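Long-range contacts in Rv3651-like N-terminal domain-containing protein (Mycobacterium tuberculosis, PDB 4Q6U), which is of unknown function but, with one GAF-like and two PAS-like domains in tandem, probably works as a sensor of small ligands or other signals: residues I107-L111 with T123-N129; M83-H89 with A209-N213. All coordinates share one frame; numbering follows the deposited sequence.

Interaction 1: residues I107-L111 with T123-N129; sequences IPGPL and TPESLTN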
ATOM      1  N   ILE B 107       3.219  -4.924 -29.814  1.00 44.20           N
ATOM      2  CA  ILE B 107       3.501  -6.354 -29.784  1.00 44.90           C
ATOM      3  C   ILE B 107       3.132  -6.957 -28.435  1.00 38.83           C
ATOM      4  O   ILE B 107       3.731  -6.621 -27.406  1.00 42.95           O
ATOM      5  CB  ILE B 107       4.975  -6.670 -30.083  1.00 51.65           C
ATOM      6  CG1 ILE B 107       5.476  -5.876 -31.289  1.00 49.81           C
ATOM      7  CG2 ILE B 107       5.144  -8.169 -30.334  1.00 55.36           C
ATOM      8  CD1 ILE B 107       4.695  -6.120 -32.560  1.00 53.34           C
ATOM      9  N   PRO B 108       2.134  -7.854 -28.431  1.00 42.78           N
ATOM     10  CA  PRO B 108       1.744  -8.553 -27.207  1.00 39.20           C
ATOM     11  C   PRO B 108       2.716  -9.688 -26.916  1.00 37.42           C
ATOM     12  O   PRO B 108       3.279 -10.248 -27.851  1.00 36.59           O
ATOM     13  CB  PRO B 108       0.333  -9.081 -27.529  1.00 40.67           C
ATOM     14  CG  PRO B 108       0.045  -8.659 -28.961  1.00 50.58           C
ATOM     15  CD  PRO B 108       1.360  -8.334 -29.585  1.00 47.06           C
ATOM     16  N   GLY B 109       2.913 -10.009 -25.639  1.00 34.25           N
ATOM     17  CA  GLY B 109       3.865 -11.023 -25.247  1.00 39.90           C
ATOM     18  C   GLY B 109       3.207 -12.083 -24.387  1.00 35.83           C
ATOM     19  O   GLY B 109       2.897 -11.838 -23.221  1.00 36.01           O
ATOM     20  N   PRO B 110       2.973 -13.264 -24.972  1.00 36.87           N
ATOM     21  CA  PRO B 110       2.365 -14.387 -24.262  1.00 36.72           C
ATOM     22  C   PRO B 110       3.380 -15.046 -23.342  1.00 38.27           C
ATOM     23  O   PRO B 110       4.565 -15.119 -23.672  1.00 32.73           O
ATOM     24  CB  PRO B 110       1.945 -15.327 -25.393  1.00 40.09           C
ATOM     25  CG  PRO B 110       2.947 -15.072 -26.450  1.00 40.50           C
ATOM     26  CD  PRO B 110       3.354 -13.626 -26.349  1.00 35.94           C
ATOM     27  N   LEU B 111       2.917 -15.474 -22.177  1.00 35.67           N
ATOM     28  CA  LEU B 111       3.734 -16.255 -21.257  1.00 31.94           C
ATOM     29  C   LEU B 111       2.818 -17.136 -20.416  1.00 30.95           C
ATOM     30  O   LEU B 111       1.590 -16.959 -20.418  1.00 34.28           O
ATOM     31  CB  LEU B 111       4.574 -15.343 -20.352  1.00 29.11           C
ATOM     32  CG  LEU B 111       3.788 -14.432 -19.397  1.00 33.83           C
ATOM     33  CD1 LEU B 111       4.428 -14.430 -18.019  1.00 37.67           C
ATOM     34  CD2 LEU B 111       3.708 -13.009 -19.913  1.00 32.05           C
ATOM     35  N   THR B 123       8.398 -15.663 -23.552  1.00 31.82           N
ATOM     36  CA  THR B 123       8.711 -15.546 -24.981  1.00 33.49           C
ATOM     37  C   THR B 123       9.660 -14.361 -25.171  1.00 33.58           C
ATOM     38  O   THR B 123       9.776 -13.523 -24.275  1.00 37.48           O
ATOM     39  CB  THR B 123       7.437 -15.338 -25.832  1.00 42.61           C
ATOM     40  OG1 THR B 123       6.718 -14.198 -25.350  1.00 42.49           O
ATOM     41  CG2 THR B 123       6.533 -16.559 -25.760  1.00 48.52           C
ATOM     42  N   PRO B 124      10.363 -14.294 -26.314  1.00 38.77           N
ATOM     43  CA  PRO B 124      11.120 -13.078 -26.643  1.00 38.26           C
ATOM     44  C   PRO B 124      10.263 -11.817 -26.521  1.00 36.34           C
ATOM     45  O   PRO B 124      10.713 -10.789 -26.005  1.00 39.55           O
ATOM     46  CB  PRO B 124      11.540 -13.318 -28.099  1.00 40.82           C
ATOM     47  CG  PRO B 124      11.696 -14.807 -28.176  1.00 48.13           C
ATOM     48  CD  PRO B 124      10.628 -15.382 -27.277  1.00 46.08           C
ATOM     49  N   GLU B 125       9.023 -11.910 -26.986  1.00 36.62           N
ATOM     50  CA  GLU B 125       8.091 -10.795 -26.919  1.00 36.00           C
ATOM     51  C   GLU B 125       7.768 -10.410 -25.468  1.00 33.64           C
ATOM     52  O   GLU B 125       7.820  -9.226 -25.106  1.00 35.61           O
ATOM     53  CB  GLU B 125       6.812 -11.136 -27.690  1.00 39.13           C
ATOM     54  CG  GLU B 125       6.985 -11.213 -29.218  1.00 44.25           C
ATOM     55  CD  GLU B 125       7.648 -12.501 -29.691  1.00 52.93           C
ATOM     56  OE1 GLU B 125       7.729 -13.474 -28.904  1.00 43.54           O
ATOM     57  OE2 GLU B 125       8.090 -12.535 -30.859  1.00 53.19           O
ATOM     58  N   SER B 126       7.448 -11.390 -24.627  1.00 32.55           N
ATOM     59  CA  SER B 126       7.073 -11.069 -23.245  1.00 36.66           C
ATOM     60  C   SER B 126       8.271 -10.516 -22.466  1.00 38.33           C
ATOM     61  O   SER B 126       8.128  -9.642 -21.599  1.00 34.43           O
ATOM     62  CB  SER B 126       6.486 -12.296 -22.541  1.00 30.47           C
ATOM     63  OG  SER B 126       7.492 -13.191 -22.066  1.00 34.95           O
ATOM     64  N   LEU B 127       9.457 -11.005 -22.807  1.00 34.48           N
ATOM     65  CA  LEU B 127      10.689 -10.555 -22.175  1.00 38.60           C
ATOM     66  C   LEU B 127      11.054  -9.143 -22.614  1.00 36.14           C
ATOM     67  O   LEU B 127      11.422  -8.304 -21.790  1.00 42.93           O
ATOM     68  CB  LEU B 127      11.833 -11.524 -22.497  1.00 33.77           C
ATOM     69  CG  LEU B 127      11.752 -12.859 -21.760  1.00 32.04           C
ATOM     70  CD1 LEU B 127      12.835 -13.788 -22.264  1.00 42.58           C
ATOM     71  CD2 LEU B 127      11.874 -12.662 -20.260  1.00 28.91           C
ATOM     72  N   THR B 128      10.937  -8.880 -23.912  1.00 35.11           N
ATOM     73  CA  THR B 128      11.205  -7.550 -24.446  1.00 33.89           C
ATOM     74  C   THR B 128      10.258  -6.512 -23.855  1.00 45.35           C
ATOM     75  O   THR B 128      10.699  -5.447 -23.415  1.00 42.89           O
ATOM     76  CB  THR B 128      11.083  -7.520 -25.972  1.00 43.17           C
ATOM     77  OG1 THR B 128      12.144  -8.294 -26.535  1.00 42.56           O
ATOM     78  CG2 THR B 128      11.176  -6.088 -26.489  1.00 51.42           C
ATOM     79  N   ASN B 129       8.964  -6.829 -23.849  1.00 35.88           N
ATOM     80  CA  ASN B 129       7.959  -5.951 -23.261  1.00 38.55           C
ATOM     81  C   ASN B 129       8.304  -5.602 -21.811  1.00 32.84           C
ATOM     82  O   ASN B 129       8.164  -4.453 -21.391  1.00 35.79           O
ATOM     83  CB  ASN B 129       6.569  -6.594 -23.347  1.00 32.41           C
ATOM     84  CG  ASN B 129       6.024  -6.619 -24.780  1.00 47.51           C
ATOM     85  OD1 ASN B 129       6.563  -5.961 -25.663  1.00 45.98           O
ATOM     86  ND2 ASN B 129       4.953  -7.370 -25.003  1.00 33.89           N
TER

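Interaction 2: residues M83-H89 with A209-N213; sequences MTDGRMH and ARAMN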
HETATM    1  N   MSE B  83       1.056 -18.771 -27.880  1.00 41.97           N
HETATM    2  CA  MSE B  83       2.125 -19.176 -26.973  1.00 47.82           C
HETATM    3  C   MSE B  83       2.965 -20.240 -27.656  1.00 50.00           C
HETATM    4  O   MSE B  83       2.472 -20.931 -28.540  1.00 47.29           O
HETATM    5  CB  MSE B  83       1.534 -19.704 -25.668  1.00 37.46           C
HETATM    6  CG  MSE B  83       2.557 -20.111 -24.617  1.00 44.40           C
HETATM    7 SE   MSE B  83       3.794 -18.650 -24.306  1.00 47.55          SE
HETATM    8  CE  MSE B  83       5.067 -19.583 -23.104  1.00 33.47           C
ATOM      9  N   THR B  84       4.224 -20.388 -27.264  1.00 43.63           N
ATOM     10  CA  THR B  84       5.086 -21.331 -27.989  1.00 47.79           C
ATOM     11  C   THR B  84       4.726 -22.806 -27.767  1.00 56.04           C
ATOM     12  O   THR B  84       5.332 -23.692 -28.378  1.00 49.51           O
ATOM     13  CB  THR B  84       6.571 -21.119 -27.635  1.00 49.57           C
ATOM     14  OG1 THR B  84       6.717 -20.990 -26.215  1.00 45.53           O
ATOM     15  CG2 THR B  84       7.088 -19.849 -28.323  1.00 51.85           C
ATOM     16  N   ASP B  85       3.731 -23.080 -26.929  1.00 40.92           N
ATOM     17  CA  ASP B  85       3.203 -24.443 -26.849  1.00 44.09           C
ATOM     18  C   ASP B  85       2.043 -24.656 -27.831  1.00 49.94           C
ATOM     19  O   ASP B  85       1.389 -25.695 -27.811  1.00 48.00           O
ATOM     20  CB  ASP B  85       2.759 -24.779 -25.418  1.00 42.40           C
ATOM     21  CG  ASP B  85       1.819 -23.740 -24.834  1.00 45.82           C
ATOM     22  OD1 ASP B  85       1.227 -22.969 -25.616  1.00 51.36           O
ATOM     23  OD2 ASP B  85       1.672 -23.699 -23.587  1.00 48.57           O
ATOM     24  N   GLY B  86       1.783 -23.654 -28.673  1.00 44.27           N
ATOM     25  CA  GLY B  86       0.730 -23.728 -29.673  1.00 46.02           C
ATOM     26  C   GLY B  86      -0.620 -23.185 -29.229  1.00 50.94           C
ATOM     27  O   GLY B  86      -1.560 -23.128 -30.019  1.00 46.90           O
ATOM     28  N   ARG B  87      -0.716 -22.776 -27.968  1.00 43.65           N
ATOM     29  CA  ARG B  87      -1.974 -22.308 -27.390  1.00 50.43           C
ATOM     30  C   ARG B  87      -2.253 -20.846 -27.689  1.00 45.32           C
ATOM     31  O   ARG B  87      -1.393 -19.983 -27.528  1.00 42.65           O
ATOM     32  CB  ARG B  87      -1.977 -22.512 -25.870  1.00 49.69           C
ATOM     33  CG  ARG B  87      -1.931 -23.974 -25.448  1.00 56.17           C
ATOM     34  CD  ARG B  87      -3.248 -24.670 -25.755  1.00 62.40           C
ATOM     35  NE  ARG B  87      -4.378 -23.932 -25.195  1.00 64.41           N
ATOM     36  CZ  ARG B  87      -4.781 -24.024 -23.931  1.00 61.89           C
ATOM     37  NH1 ARG B  87      -4.145 -24.828 -23.081  1.00 51.81           N
ATOM     38  NH2 ARG B  87      -5.820 -23.308 -23.517  1.00 59.61           N
HETATM   39  N   MSE B  88      -3.477 -20.574 -28.112  1.00 47.19           N
HETATM   40  CA  MSE B  88      -3.900 -19.214 -28.409  1.00 47.84           C
HETATM   41  C   MSE B  88      -4.257 -18.481 -27.128  1.00 45.19           C
HETATM   42  O   MSE B  88      -5.184 -18.880 -26.430  1.00 45.68           O
HETATM   43  CB  MSE B  88      -5.093 -19.240 -29.355  1.00 45.01           C
HETATM   44  CG  MSE B  88      -5.597 -17.879 -29.737  1.00 45.25           C
HETATM   45 SE   MSE B  88      -5.133 -17.403 -31.554  1.00102.33          SE
HETATM   46  CE  MSE B  88      -5.442 -19.123 -32.415  1.00 48.66           C
ATOM     47  N   HIS B  89      -3.511 -17.426 -26.805  1.00 40.07           N
ATOM     48  CA  HIS B  89      -3.783 -16.650 -25.602  1.00 41.53           C
ATOM     49  C   HIS B  89      -4.719 -15.486 -25.881  1.00 41.67           C
ATOM     50  O   HIS B  89      -5.426 -15.003 -24.987  1.00 41.22           O
ATOM     51  CB  HIS B  89      -2.485 -16.113 -24.997  1.00 41.66           C
ATOM     52  CG  HIS B  89      -1.712 -17.137 -24.231  1.00 40.32           C
ATOM     53  ND1 HIS B  89      -0.866 -16.807 -23.192  1.00 34.68           N
ATOM     54  CD2 HIS B  89      -1.658 -18.485 -24.343  1.00 38.97           C
ATOM     55  CE1 HIS B  89      -0.323 -17.905 -22.703  1.00 35.32           C
ATOM     56  NE2 HIS B  89      -0.787 -18.941 -23.384  1.00 40.11           N
ATOM     57  N   ALA B 209      -1.345 -20.678 -15.120  1.00 33.60           N
ATOM     58  CA  ALA B 209      -1.772 -19.312 -15.392  1.00 33.34           C
ATOM     59  C   ALA B 209      -1.219 -18.870 -16.749  1.00 40.25           C
ATOM     60  O   ALA B 209      -0.007 -18.911 -16.979  1.00 36.27           O
ATOM     61  CB  ALA B 209      -1.317 -18.370 -14.286  1.00 32.52           C
ATOM     62  N   ARG B 210      -2.110 -18.487 -17.659  1.00 37.61           N
ATOM     63  CA  ARG B 210      -1.694 -18.017 -18.974  1.00 38.41           C
ATOM     64  C   ARG B 210      -1.889 -16.513 -19.063  1.00 35.90           C
ATOM     65  O   ARG B 210      -2.882 -15.986 -18.568  1.00 39.80           O
ATOM     66  CB  ARG B 210      -2.479 -18.735 -20.078  1.00 43.05           C
ATOM     67  CG  ARG B 210      -2.185 -20.227 -20.135  1.00 37.05           C
ATOM     68  CD  ARG B 210      -2.845 -20.938 -21.288  1.00 39.97           C
ATOM     69  NE  ARG B 210      -2.414 -22.337 -21.306  1.00 44.76           N
ATOM     70  CZ  ARG B 210      -1.360 -22.782 -21.980  1.00 41.95           C
ATOM     71  NH1 ARG B 210      -0.637 -21.942 -22.714  1.00 40.83           N
ATOM     72  NH2 ARG B 210      -1.025 -24.065 -21.919  1.00 43.74           N
ATOM     73  N   ALA B 211      -0.949 -15.825 -19.700  1.00 33.02           N
ATOM     74  CA  ALA B 211      -0.929 -14.370 -19.667  1.00 33.96           C
ATOM     75  C   ALA B 211      -0.507 -13.732 -20.988  1.00 32.24           C
ATOM     76  O   ALA B 211       0.037 -14.388 -21.872  1.00 36.26           O
ATOM     77  CB  ALA B 211       0.002 -13.897 -18.540  1.00 30.84           C
HETATM   78  N   MSE B 212      -0.783 -12.443 -21.121  1.00 29.90           N
HETATM   79  CA  MSE B 212      -0.170 -11.636 -22.160  1.00 37.65           C
HETATM   80  C   MSE B 212       0.271 -10.327 -21.549  1.00 36.95           C
HETATM   81  O   MSE B 212      -0.484  -9.728 -20.782  1.00 32.63           O
HETATM   82  CB  MSE B 212      -1.141 -11.367 -23.316  1.00 32.32           C
HETATM   83  CG  MSE B 212      -1.602 -12.593 -24.035  1.00 34.20           C
HETATM   84 SE   MSE B 212      -2.803 -12.059 -25.470  1.00 48.81          SE
HETATM   85  CE  MSE B 212      -4.391 -11.616 -24.407  1.00 45.89           C
ATOM     86  N   ASN B 213       1.483  -9.874 -21.858  1.00 28.18           N
ATOM     87  CA  ASN B 213       1.809  -8.494 -21.522  1.00 27.60           C
ATOM     88  C   ASN B 213       1.962  -7.624 -22.765  1.00 31.81           C
ATOM     89  O   ASN B 213       1.851  -8.104 -23.905  1.00 33.76           O
ATOM     90  CB  ASN B 213       3.068  -8.420 -20.629  1.00 32.23           C
ATOM     91  CG  ASN B 213       4.350  -8.827 -21.348  1.00 34.62           C
ATOM     92  OD1 ASN B 213       4.395  -8.950 -22.574  1.00 34.11           O
ATOM     93  ND2 ASN B 213       5.413  -9.018 -20.570  1.00 25.48           N
TER

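Interaction 1: residues I107-L111 with T123-N129
Strand 109-111 and helix 124-129 meet as the opening strand and the short first helix of the PAS-like middle domain, with Thr-123, the N-cap of that helix, tied to Pro-110. The hydroxyl OG1 of Thr-123 donates to Pro-110 O at 2.9 Å, lying in the carbonyl plane. The same OG1 accepts from Ser-126 N, while Thr-123 N gives a nearly straight bond to Ser-126 OG: a capping box, in which one threonine hydroxyl both closes the helix end and holds the strand. Its chi1 of 56° sets OG1 between backbone N and carbonyl carbon, where it reaches both partners, and CG2 passes the Pro-110 ring at 3.9 Å from CG, the two side chains crossing at about a right angle. Ser-126 OG also bonds to Asp-122. In the middle the packing is backbone to helix: Gly-109, having no side chain, brings its CA to 3.7 Å from Ser-126 N, and the axes of strand and helix approach to 6.0 Å at 111°. At the far end Asn-129 ND2 donates to Ile-107 O (2.8 Å, N-H...O angle 152°), the donor tilted from the carbonyl plane. Its amide also bonds to Asn-213 OD1, so two acceptors fix its rotation. Beside it, Ile-107 CG2 lies 3.7 Å from Glu-125 CG; the bend at chi2 turns the carboxylate away from the strand. Back at the Thr-123 end, Leu-111 CD2 lies 3.9 Å from Ser-126 CB. The helix thus lies across the start of strand 109-114, which pairs with strand 206-215; Ser-126 O accepts from Asn-213 ND2, and Pro-108 and Pro-110 turn to Val-81 on strand 74-82 of the N-terminal sheet.

Interaction 2: residues M83-H89 with A209-N213
Met-83, a selenomethionine, brings CG to 4.1 Å from Arg-210 NH1, at the edge of the guanidinium. It begins a type I turn that runs to Gly-86; Met-83 N also bonds to Arg-87 O, which makes this a 3:5 hairpin with a G1 bulge at Gly-86. Within the turn Asp-85 takes two roles. Its OD1 accepts from Arg-87 N in an Asx turn, and its OD2 is gripped end-on by Arg-210: NH1 at 3.0 Å meets the syn lone pair, while NH2 at 3.2 Å comes from above the carboxylate plane. Lys-112 adds a second salt bridge to OD2. Arg-87, bent at chi2 and chi3, folds over one face of the Arg-210 guanidinium, with CG about 3.3 Å above that plane. Arg-87 NH1 and Arg-210 NH2, two donors, come within 3.4 Å without bonding; Glu-198, salt-bridged to Arg-210 NE and a long, weak partner of Arg-87 NH1, probably offsets the like charges, with Asp-85 balancing Arg-210. His-89 comes last. Its NE2 accepts from Arg-210 NH1 (3.1 Å), its ND1 donates to Ala-211 O (2.9 Å, 162°), and both partners lie near the ring plane, so the ring's rotation is fixed; the bonding is consistent with a neutral ring protonated at ND1. Ring and guanidinium stand 87° apart, and Arg-210 CB makes a CH-pi contact over the ring face. Met-212 CG packs on His-89 CB at 3.8 Å. A hairpin of the GAF-like sheet is thereby joined to a PAS-like strand by a partly buried, arginine-centred polar network between two domains.

How the interactions relate
From the N terminus, the turn at 83-89 comes first, joining strands 74-82 and 88-97, the last two in sequence of the GAF-like sheet; strand 88-97 leads on to 107-111, which enters strand 109-114, first in sequence of the middle domain's sheet. Interaction 1 closes a loop of 11 residues around the hairpin of strands 109-114 and 119-121. The chain then runs on until 209-213 returns to the turn at 83-89, so the loop of interaction 2 encloses the short one. Strands 109-114 and 206-215 pair antiparallel through backbone hydrogen bonds of Gly-109 with Asn-213 and of Leu-111 with Ala-211. Interaction 1 works within the middle domain; interaction 2 fastens it to the N-terminal one.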